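Long-range contacts in VgrG protein (PDB 4DTF), which probably cross-links actin through its actin cross-linking domain, a reaction that would be driven by ATP: residues D15-F20 with V92-E97; V177-K182 with L346-E351; R280-K285 with G332-T337. All blocks are in the same frame, centred on the assembly; numbering follows the deposited sequence.

Overall arrangement
All three contacts lie in the actin cross-linking domain and touch the bound ATP analogue. From the N terminus, contact 1 closes first. It brings 15-20 back to the end of strand 85-97, and the loop between is rich in strands and has no helix. Contact 2 opens later, at the end of strand 173-180, and closes on strand 345-352 after a largely helical excursion. Contact 3 is nested inside that excursion and joins two of its loops. Contacts 2 and 3 touch through Thr281 and Leu349. Contacts 1 and 3 touch through His19 and Thr337. Pro95 of contact 1 and Leu349 of contact 2 lie over opposite faces of the adenine.

Contact 1: residues D15-F20 with V92-E97; sequences DFPTHF and VSYPCE. With ANP (phosphoaminophosphonic acid-adenylate ester), chain B.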
# COMPACT_ATOMS: atom_id res chain seq x y z
N ASP A 15 4.90 14.34 -4.74
CA ASP A 15 3.79 13.45 -4.42
C ASP A 15 3.60 12.52 -5.60
O ASP A 15 4.02 12.85 -6.72
CB ASP A 15 2.50 14.25 -4.20
CG ASP A 15 2.54 15.15 -2.99
OD1 ASP A 15 2.60 14.62 -1.86
OD2 ASP A 15 2.50 16.39 -3.17
N PHE A 16 3.00 11.36 -5.36
CA PHE A 16 2.74 10.40 -6.43
C PHE A 16 1.81 11.05 -7.46
O PHE A 16 0.87 11.73 -7.06
CB PHE A 16 2.01 9.15 -5.89
CG PHE A 16 2.73 8.26 -4.92
CD1 PHE A 16 4.04 7.86 -5.15
CD2 PHE A 16 2.09 7.76 -3.79
CE1 PHE A 16 4.70 6.99 -4.27
CE2 PHE A 16 2.74 6.90 -2.91
CZ PHE A 16 4.04 6.52 -3.15
N PRO A 17 2.00 10.78 -8.78
CA PRO A 17 0.98 11.21 -9.74
C PRO A 17 -0.30 10.43 -9.38
O PRO A 17 -0.20 9.31 -8.86
CB PRO A 17 1.54 10.78 -11.10
CG PRO A 17 2.54 9.72 -10.80
CD PRO A 17 3.05 9.95 -9.41
N THR A 18 -1.47 11.04 -9.56
CA THR A 18 -2.74 10.41 -9.20
C THR A 18 -3.50 9.82 -10.41
O THR A 18 -4.31 8.91 -10.22
CB THR A 18 -3.61 11.42 -8.44
OG1 THR A 18 -3.86 12.56 -9.26
CG2 THR A 18 -3.02 11.84 -7.10
N HIS A 19 -3.26 10.34 -11.63
CA HIS A 19 -3.97 9.89 -12.84
C HIS A 19 -3.18 9.02 -13.79
O HIS A 19 -2.04 9.34 -14.14
CB HIS A 19 -4.58 11.09 -13.60
CG HIS A 19 -5.51 10.67 -14.70
ND1 HIS A 19 -6.85 10.39 -14.45
CD2 HIS A 19 -5.25 10.41 -16.01
CE1 HIS A 19 -7.36 10.01 -15.61
NE2 HIS A 19 -6.44 10.01 -16.57
N PHE A 20 -3.81 7.93 -14.25
CA PHE A 20 -3.26 6.99 -15.23
C PHE A 20 -4.33 6.64 -16.27
O PHE A 20 -5.49 6.49 -15.89
CB PHE A 20 -2.68 5.73 -14.55
CG PHE A 20 -1.43 6.07 -13.77
CD1 PHE A 20 -0.19 6.17 -14.40
CD2 PHE A 20 -1.50 6.37 -12.41
CE1 PHE A 20 0.95 6.55 -13.69
CE2 PHE A 20 -0.37 6.76 -11.70
CZ PHE A 20 0.85 6.83 -12.34
N VAL A 92 10.07 3.00 -2.35
CA VAL A 92 8.65 3.05 -2.74
C VAL A 92 8.54 3.70 -4.11
O VAL A 92 8.78 4.90 -4.24
CB VAL A 92 7.78 3.76 -1.66
CG1 VAL A 92 6.30 3.73 -2.05
CG2 VAL A 92 7.97 3.11 -0.28
N SER A 93 8.21 2.90 -5.14
CA SER A 93 8.14 3.45 -6.48
C SER A 93 7.03 4.47 -6.68
O SER A 93 6.01 4.42 -5.99
CB SER A 93 8.04 2.35 -7.53
OG SER A 93 6.73 1.82 -7.63
N TYR A 94 7.22 5.38 -7.64
CA TYR A 94 6.20 6.29 -8.12
C TYR A 94 5.41 5.38 -9.07
O TYR A 94 6.04 4.64 -9.85
CB TYR A 94 6.82 7.49 -8.86
CG TYR A 94 7.33 8.53 -7.89
CD1 TYR A 94 8.57 8.39 -7.27
CD2 TYR A 94 6.54 9.62 -7.53
CE1 TYR A 94 9.02 9.32 -6.33
CE2 TYR A 94 6.99 10.57 -6.60
CZ TYR A 94 8.23 10.40 -6.00
OH TYR A 94 8.66 11.30 -5.06
N PRO A 95 4.06 5.31 -8.98
CA PRO A 95 3.32 4.40 -9.87
C PRO A 95 3.52 4.69 -11.35
O PRO A 95 3.83 5.83 -11.73
CB PRO A 95 1.86 4.64 -9.47
CG PRO A 95 1.85 6.02 -8.88
CD PRO A 95 3.13 6.08 -8.12
N CYS A 96 3.38 3.65 -12.17
CA CYS A 96 3.45 3.75 -13.61
C CYS A 96 2.33 2.89 -14.20
O CYS A 96 1.63 2.20 -13.45
CB CYS A 96 4.83 3.36 -14.14
SG CYS A 96 5.27 1.62 -13.91
N GLU A 97 2.13 2.96 -15.52
CA GLU A 97 1.13 2.14 -16.19
C GLU A 97 1.63 0.72 -16.17
O GLU A 97 2.82 0.49 -16.36
CB GLU A 97 0.89 2.62 -17.62
CG GLU A 97 0.55 4.09 -17.72
CD GLU A 97 0.59 4.70 -19.10
OE1 GLU A 97 0.79 5.93 -19.20
OE2 GLU A 97 0.41 3.96 -20.09
PG ANP B . 3.53 2.47 5.22
O1G ANP B . 4.72 1.58 5.09
O2G ANP B . 2.42 1.84 6.01
O3G ANP B . 3.88 3.76 5.92
PB ANP B . 2.95 4.12 3.01
O1B ANP B . 2.64 5.23 3.95
O2B ANP B . 4.29 4.34 2.37
N3B ANP B . 2.97 2.82 3.76
PA ANP B . 1.92 4.49 0.42
O1A ANP B . 0.73 5.28 0.03
O2A ANP B . 3.18 5.32 0.20
O3A ANP B . 1.83 4.09 1.86
O5' ANP B . 2.04 3.15 -0.46
C5' ANP B . 1.70 3.40 -1.82
C4' ANP B . 2.00 2.22 -2.70
O4' ANP B . 1.00 2.24 -3.74
C3' ANP B . 3.33 2.30 -3.45
O3' ANP B . 3.76 1.02 -3.88
C2' ANP B . 2.96 3.21 -4.62
O2' ANP B . 3.82 3.10 -5.74
C1' ANP B . 1.58 2.66 -4.96
N9 ANP B . 0.68 3.59 -5.61
C8 ANP B . 0.39 4.89 -5.28
N7 ANP B . -0.43 5.48 -6.09
C5 ANP B . -0.74 4.51 -7.03
C6 ANP B . -1.60 4.49 -8.14
N6 ANP B . -2.30 5.55 -8.56
N1 ANP B . -1.71 3.33 -8.84
C2 ANP B . -0.99 2.27 -8.44
N3 ANP B . -0.14 2.17 -7.42
C4 ANP B . -0.06 3.33 -6.74
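Asp15 meets the second segment through its backbone. Its O atom lies in the plane of the Tyr94 ring, at the ring edge near CE2. Phe16 makes the first large contact. Its CG stands beside the backbone N, with chi1 at -65°, and this turns the ring toward 92-97. The ring edge faces the ring of Tyr94 in a T-shaped stack. The centroids are 5.7 Å apart and the planes stand at 80°. Phe16 CD1 also packs 3.6 Å from Pro95 CD, and Phe16 CZ lies 3.8 Å from Val92 CG1. One face of the Phe16 ring is turned to the nucleotide, with CD2 3.7 Å from ANP C8. Phe16 CE1 comes close to Ser93 O. Ser93 O accepts a 2.6 Å hydrogen bond from ANP O2', so the segment holds the ribose as well as the phenyl ring. Pro17 follows. Pro17 CD packs 4.1 Å from Pro95 CD and also reaches the edge of the Tyr94 ring. The chain then moves off and returns at Phe20. This ring crosses Pro95 at about a right angle, and its CE2 is 3.7 Å from Pro95 CG. Its CZ lies 3.2 Å from Pro95 O. The same CG and CB of Pro95 also rest on the adenine, close to ANP C5. The contact is therefore one wall of the nucleotide pocket, built from apolar rings. Outside it, the Tyr94 hydroxyl is hydrogen-bonded to Pro14 O, and Phe16 and Tyr94 both pack on Met59 of strand 56-68. Strand 24-30 bonds to Ser93 through Ile27, while helix 101-124 packs against Cys96.

Contact 2: residues V177-K182 with L346-E351; sequences VGVAAK and LAILFE. With ANP (phosphoaminophosphonic acid-adenylate ester), chain B.
Leu346 and Ala181 meet where the antiparallel pair of strands ends. Leu346 O accepts a nearly straight bond from Ala181 N (2.9 Å, 174° at the hydrogen). The same carbonyl takes a hydrogen from a water, which in turn accepts from Lys182 N. Leu346 CD2 packs 3.7 Å from Ala181 CB. Ala347 faces Ala180 as a non-hydrogen-bonded pair. Ile348 pairs with Val179 through two backbone bonds, Val179 N to Ile348 O at 3.1 Å and Ile348 N to Val179 O at 2.9 Å. Its CG1 lies between the backbone N and the carbonyl carbon (chi1 52°) and reaches Ala181 CA. Leu349 pairs with Gly178, and its CG sits 3.7 Å from Gly178 CA. Its CD2 lies over the adenine, 3.4 Å from ANP C5. Phe350 closes the ladder with two bonds to Val177, and the edge of its ring approaches Val179 CG2. Phe350, Ile348, Val177 and Val179 share one face of the sheet, where Leu195 of helix 190-196 packs on Phe350 and both valines. The two faces thus do different work. One is an apolar core, and the other offers Leu349 to the nucleotide base.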
# COMPACT_ATOMS: atom_id res chain seq x y z
N VAL A 177 -1.75 -2.39 -7.06
CA VAL A 177 -2.37 -2.26 -8.38
C VAL A 177 -3.58 -1.35 -8.25
O VAL A 177 -4.40 -1.54 -7.37
CB VAL A 177 -2.74 -3.67 -8.97
CG1 VAL A 177 -3.65 -3.55 -10.19
CG2 VAL A 177 -1.49 -4.48 -9.31
N GLY A 178 -3.68 -0.38 -9.16
CA GLY A 178 -4.82 0.52 -9.25
C GLY A 178 -5.61 0.24 -10.50
O GLY A 178 -5.01 0.09 -11.57
N VAL A 179 -6.94 0.12 -10.39
CA VAL A 179 -7.84 -0.14 -11.53
C VAL A 179 -9.05 0.79 -11.43
O VAL A 179 -9.38 1.23 -10.33
CB VAL A 179 -8.29 -1.64 -11.64
CG1 VAL A 179 -7.12 -2.57 -11.98
CG2 VAL A 179 -9.00 -2.11 -10.37
N ALA A 180 -9.74 1.05 -12.56
CA ALA A 180 -11.00 1.81 -12.58
C ALA A 180 -12.00 1.04 -11.69
O ALA A 180 -12.12 -0.18 -11.83
CB ALA A 180 -11.54 1.90 -14.00
N ALA A 181 -12.64 1.74 -10.73
CA ALA A 181 -13.59 1.14 -9.79
C ALA A 181 -14.73 0.42 -10.52
O ALA A 181 -15.11 -0.68 -10.11
CB ALA A 181 -14.13 2.21 -8.85
N LYS A 182 -15.20 0.99 -11.65
CA LYS A 182 -16.26 0.42 -12.49
C LYS A 182 -15.85 -0.91 -13.14
O LYS A 182 -16.72 -1.62 -13.64
CB LYS A 182 -16.73 1.43 -13.55
CG LYS A 182 -15.70 1.69 -14.65
CD LYS A 182 -16.24 2.57 -15.75
CE LYS A 182 -15.29 2.55 -16.92
NZ LYS A 182 -15.45 3.76 -17.76
N LEU A 346 -12.94 7.24 -10.87
CA LEU A 346 -12.35 6.70 -9.66
C LEU A 346 -11.51 5.46 -9.90
O LEU A 346 -11.94 4.54 -10.62
CB LEU A 346 -13.45 6.42 -8.60
CG LEU A 346 -13.01 5.68 -7.31
CD1 LEU A 346 -12.18 6.60 -6.39
CD2 LEU A 346 -14.21 5.16 -6.56
N ALA A 347 -10.31 5.45 -9.33
CA ALA A 347 -9.43 4.29 -9.32
C ALA A 347 -9.44 3.79 -7.88
O ALA A 347 -9.48 4.58 -6.93
CB ALA A 347 -8.00 4.67 -9.73
N ILE A 348 -9.43 2.47 -7.71
CA ILE A 348 -9.39 1.80 -6.42
C ILE A 348 -8.14 0.95 -6.43
O ILE A 348 -7.80 0.35 -7.46
CB ILE A 348 -10.70 1.03 -6.08
CG1 ILE A 348 -11.11 0.06 -7.23
CG2 ILE A 348 -11.81 2.02 -5.70
CD1 ILE A 348 -12.28 -0.94 -6.90
N LEU A 349 -7.41 0.96 -5.31
CA LEU A 349 -6.11 0.31 -5.19
C LEU A 349 -6.08 -0.89 -4.29
O LEU A 349 -6.85 -0.99 -3.33
CB LEU A 349 -5.05 1.35 -4.78
CG LEU A 349 -4.47 2.18 -5.94
CD1 LEU A 349 -5.51 3.15 -6.53
CD2 LEU A 349 -3.30 2.95 -5.49
N PHE A 350 -5.17 -1.83 -4.61
CA PHE A 350 -5.04 -3.06 -3.85
C PHE A 350 -3.60 -3.44 -3.64
O PHE A 350 -2.82 -3.48 -4.59
CB PHE A 350 -5.79 -4.21 -4.55
CG PHE A 350 -7.24 -3.88 -4.77
CD1 PHE A 350 -8.19 -4.19 -3.80
CD2 PHE A 350 -7.66 -3.24 -5.93
CE1 PHE A 350 -9.54 -3.86 -3.99
CE2 PHE A 350 -9.00 -2.91 -6.12
CZ PHE A 350 -9.93 -3.21 -5.14
N GLU A 351 -3.25 -3.76 -2.39
CA GLU A 351 -1.88 -4.15 -2.08
C GLU A 351 -1.76 -5.66 -2.01
O GLU A 351 -2.48 -6.31 -1.24
CB GLU A 351 -1.44 -3.49 -0.77
CG GLU A 351 -0.05 -3.87 -0.27
CD GLU A 351 0.29 -3.28 1.09
OE1 GLU A 351 -0.09 -2.12 1.36
OE2 GLU A 351 0.95 -3.98 1.88
PG ANP B . 3.53 2.47 5.22
O1G ANP B . 4.72 1.58 5.09
O2G ANP B . 2.42 1.84 6.01
O3G ANP B . 3.88 3.76 5.92
PB ANP B . 2.95 4.12 3.01
O1B ANP B . 2.64 5.23 3.95
O2B ANP B . 4.29 4.34 2.37
N3B ANP B . 2.97 2.82 3.76
PA ANP B . 1.92 4.49 0.42
O1A ANP B . 0.73 5.28 0.03
O2A ANP B . 3.18 5.32 0.20
O3A ANP B . 1.83 4.09 1.86
O5' ANP B . 2.04 3.15 -0.46
C5' ANP B . 1.70 3.40 -1.82
C4' ANP B . 2.00 2.22 -2.70
O4' ANP B . 1.00 2.24 -3.74
C3' ANP B . 3.33 2.30 -3.45
O3' ANP B . 3.76 1.02 -3.88
C2' ANP B . 2.96 3.21 -4.62
O2' ANP B . 3.82 3.10 -5.74
C1' ANP B . 1.58 2.66 -4.96
N9 ANP B . 0.68 3.59 -5.61
C8 ANP B . 0.39 4.89 -5.28
N7 ANP B . -0.43 5.48 -6.09
C5 ANP B . -0.74 4.51 -7.03
C6 ANP B . -1.60 4.49 -8.14
N6 ANP B . -2.30 5.55 -8.56
N1 ANP B . -1.71 3.33 -8.84
C2 ANP B . -0.99 2.27 -8.44
N3 ANP B . -0.14 2.17 -7.42
C4 ANP B . -0.06 3.33 -6.74
O HOH W 1 -14.39 3.92 -12.07

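Contact 3: residues R280-K285 with G332-T337; sequences RTKPSK and GINNAT. With ANP (phosphoaminophosphonic acid-adenylate ester), chain B.
The Arg280 guanidinium has Ile333 CD1 and Gly332 CA placed obliquely to it, and ANP O1A in its plane at the edge. This is a loop-to-loop contact beside the nucleotide pocket of the actin cross-linking domain. Arg280 NH2 is 3.9 Å from ANP O1A, too far for a hydrogen bond, but the positive charge may still steady the alpha-phosphate. Arg280 NH1 is hydrogen-bonded to His331 O. The other flat group is the Asn334 amide. Its OD1 accepts from Lys282 N at 2.8 Å, with the donor lying 40° out of the carbonyl plane. Its ND2 is held by Glu327. Two further bonds join the loops. Ile333 N gives its hydrogen to Arg280 O at 2.8 Å. The Thr281 hydroxyl donates to Ile333 O at 2.9 Å and accepts from Leu349 N, so OG1 links both loops to strand 345-352. Ile333 CG1 stands beside the backbone N (chi1 -61°), and CD1 at its end reaches the ribose, 3.7 Å from ANP C5'. Ala336 CB lies near the adenine amino group. The Lys285 chain bends at its second and third torsions and lays CE 3.3 Å from Asn334 O.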
# COMPACT_ATOMS: atom_id res chain seq x y z
N ARG A 280 -6.86 -0.69 -0.64
CA ARG A 280 -6.11 0.49 -0.20
C ARG A 280 -6.89 1.77 -0.36
O ARG A 280 -6.38 2.83 -0.01
CB ARG A 280 -4.77 0.56 -0.97
CG ARG A 280 -3.77 -0.55 -0.57
CD ARG A 280 -3.11 -0.36 0.79
NE ARG A 280 -2.36 0.90 0.87
CZ ARG A 280 -2.74 1.94 1.61
NH1 ARG A 280 -3.84 1.88 2.35
NH2 ARG A 280 -2.01 3.05 1.63
N THR A 281 -8.14 1.68 -0.89
CA THR A 281 -9.01 2.83 -1.12
C THR A 281 -10.20 2.77 -0.17
O THR A 281 -10.77 1.70 0.05
CB THR A 281 -9.40 2.91 -2.61
OG1 THR A 281 -8.22 2.93 -3.42
CG2 THR A 281 -10.27 4.12 -2.95
N LYS A 282 -10.59 3.94 0.36
CA LYS A 282 -11.75 4.11 1.23
C LYS A 282 -12.99 3.51 0.53
O LYS A 282 -13.35 3.98 -0.55
CB LYS A 282 -11.97 5.60 1.53
CG LYS A 282 -13.17 5.91 2.45
CD LYS A 282 -13.34 7.43 2.65
CE LYS A 282 -12.23 8.07 3.46
NZ LYS A 282 -12.49 9.51 3.69
N PRO A 283 -13.63 2.48 1.12
CA PRO A 283 -14.80 1.85 0.46
C PRO A 283 -15.93 2.81 0.07
O PRO A 283 -16.51 2.64 -1.00
CB PRO A 283 -15.25 0.80 1.48
CG PRO A 283 -14.00 0.42 2.17
CD PRO A 283 -13.28 1.75 2.35
N SER A 284 -16.23 3.82 0.90
CA SER A 284 -17.34 4.75 0.63
C SER A 284 -17.17 5.58 -0.67
O SER A 284 -18.16 6.07 -1.21
CB SER A 284 -17.61 5.65 1.84
OG SER A 284 -16.51 6.52 2.05
N LYS A 285 -15.94 5.67 -1.20
CA LYS A 285 -15.64 6.38 -2.46
C LYS A 285 -16.34 5.78 -3.68
O LYS A 285 -16.74 6.53 -4.57
CB LYS A 285 -14.12 6.47 -2.71
CG LYS A 285 -13.34 7.38 -1.74
CD LYS A 285 -13.56 8.89 -1.94
CE LYS A 285 -12.91 9.46 -3.18
NZ LYS A 285 -13.04 10.94 -3.24
N GLY A 332 -6.00 5.58 3.36
CA GLY A 332 -6.13 5.04 2.01
C GLY A 332 -5.57 5.95 0.93
O GLY A 332 -5.25 7.11 1.20
N ILE A 333 -5.43 5.40 -0.29
CA ILE A 333 -5.06 6.14 -1.50
C ILE A 333 -6.44 6.42 -2.15
O ILE A 333 -7.02 5.55 -2.81
CB ILE A 333 -4.08 5.37 -2.42
CG1 ILE A 333 -2.76 5.09 -1.68
CG2 ILE A 333 -3.81 6.18 -3.71
CD1 ILE A 333 -1.96 3.86 -2.17
N ASN A 334 -7.00 7.60 -1.83
CA ASN A 334 -8.37 7.98 -2.19
C ASN A 334 -8.53 9.02 -3.29
O ASN A 334 -9.67 9.34 -3.65
CB ASN A 334 -9.12 8.43 -0.92
CG ASN A 334 -9.02 7.44 0.21
OD1 ASN A 334 -8.94 6.23 -0.02
ND2 ASN A 334 -9.01 7.93 1.45
N ASN A 335 -7.41 9.54 -3.83
CA ASN A 335 -7.41 10.58 -4.86
C ASN A 335 -6.88 10.06 -6.20
O ASN A 335 -6.56 10.85 -7.09
CB ASN A 335 -6.58 11.79 -4.38
CG ASN A 335 -5.15 11.47 -4.00
OD1 ASN A 335 -4.71 10.30 -3.97
ND2 ASN A 335 -4.39 12.51 -3.69
N ALA A 336 -6.75 8.72 -6.35
CA ALA A 336 -6.24 8.14 -7.58
C ALA A 336 -7.37 8.06 -8.59
O ALA A 336 -8.52 7.77 -8.22
CB ALA A 336 -5.65 6.77 -7.33
N THR A 337 -7.06 8.36 -9.86
CA THR A 337 -8.03 8.39 -10.95
C THR A 337 -7.49 7.65 -12.17
O THR A 337 -6.28 7.45 -12.30
CB THR A 337 -8.46 9.83 -11.29
OG1 THR A 337 -7.33 10.58 -11.72
CG2 THR A 337 -9.13 10.55 -10.14
PG ANP B . 3.53 2.47 5.22
O1G ANP B . 4.72 1.58 5.09
O2G ANP B . 2.42 1.84 6.01
O3G ANP B . 3.88 3.76 5.92
PB ANP B . 2.95 4.12 3.01
O1B ANP B . 2.64 5.23 3.95
O2B ANP B . 4.29 4.34 2.37
N3B ANP B . 2.97 2.82 3.76
PA ANP B . 1.92 4.49 0.42
O1A ANP B . 0.73 5.28 0.03
O2A ANP B . 3.18 5.32 0.20
O3A ANP B . 1.83 4.09 1.86
O5' ANP B . 2.04 3.15 -0.46
C5' ANP B . 1.70 3.40 -1.82
C4' ANP B . 2.00 2.22 -2.70
O4' ANP B . 1.00 2.24 -3.74
C3' ANP B . 3.33 2.30 -3.45
O3' ANP B . 3.76 1.02 -3.88
C2' ANP B . 2.96 3.21 -4.62
O2' ANP B . 3.82 3.10 -5.74
C1' ANP B . 1.58 2.66 -4.96
N9 ANP B . 0.68 3.59 -5.61
C8 ANP B . 0.39 4.89 -5.28
N7 ANP B . -0.43 5.48 -6.09
C5 ANP B . -0.74 4.51 -7.03
C6 ANP B . -1.60 4.49 -8.14
N6 ANP B . -2.30 5.55 -8.56
N1 ANP B . -1.71 3.33 -8.84
C2 ANP B . -0.99 2.27 -8.44
N3 ANP B . -0.14 2.17 -7.42
C4 ANP B . -0.06 3.33 -6.74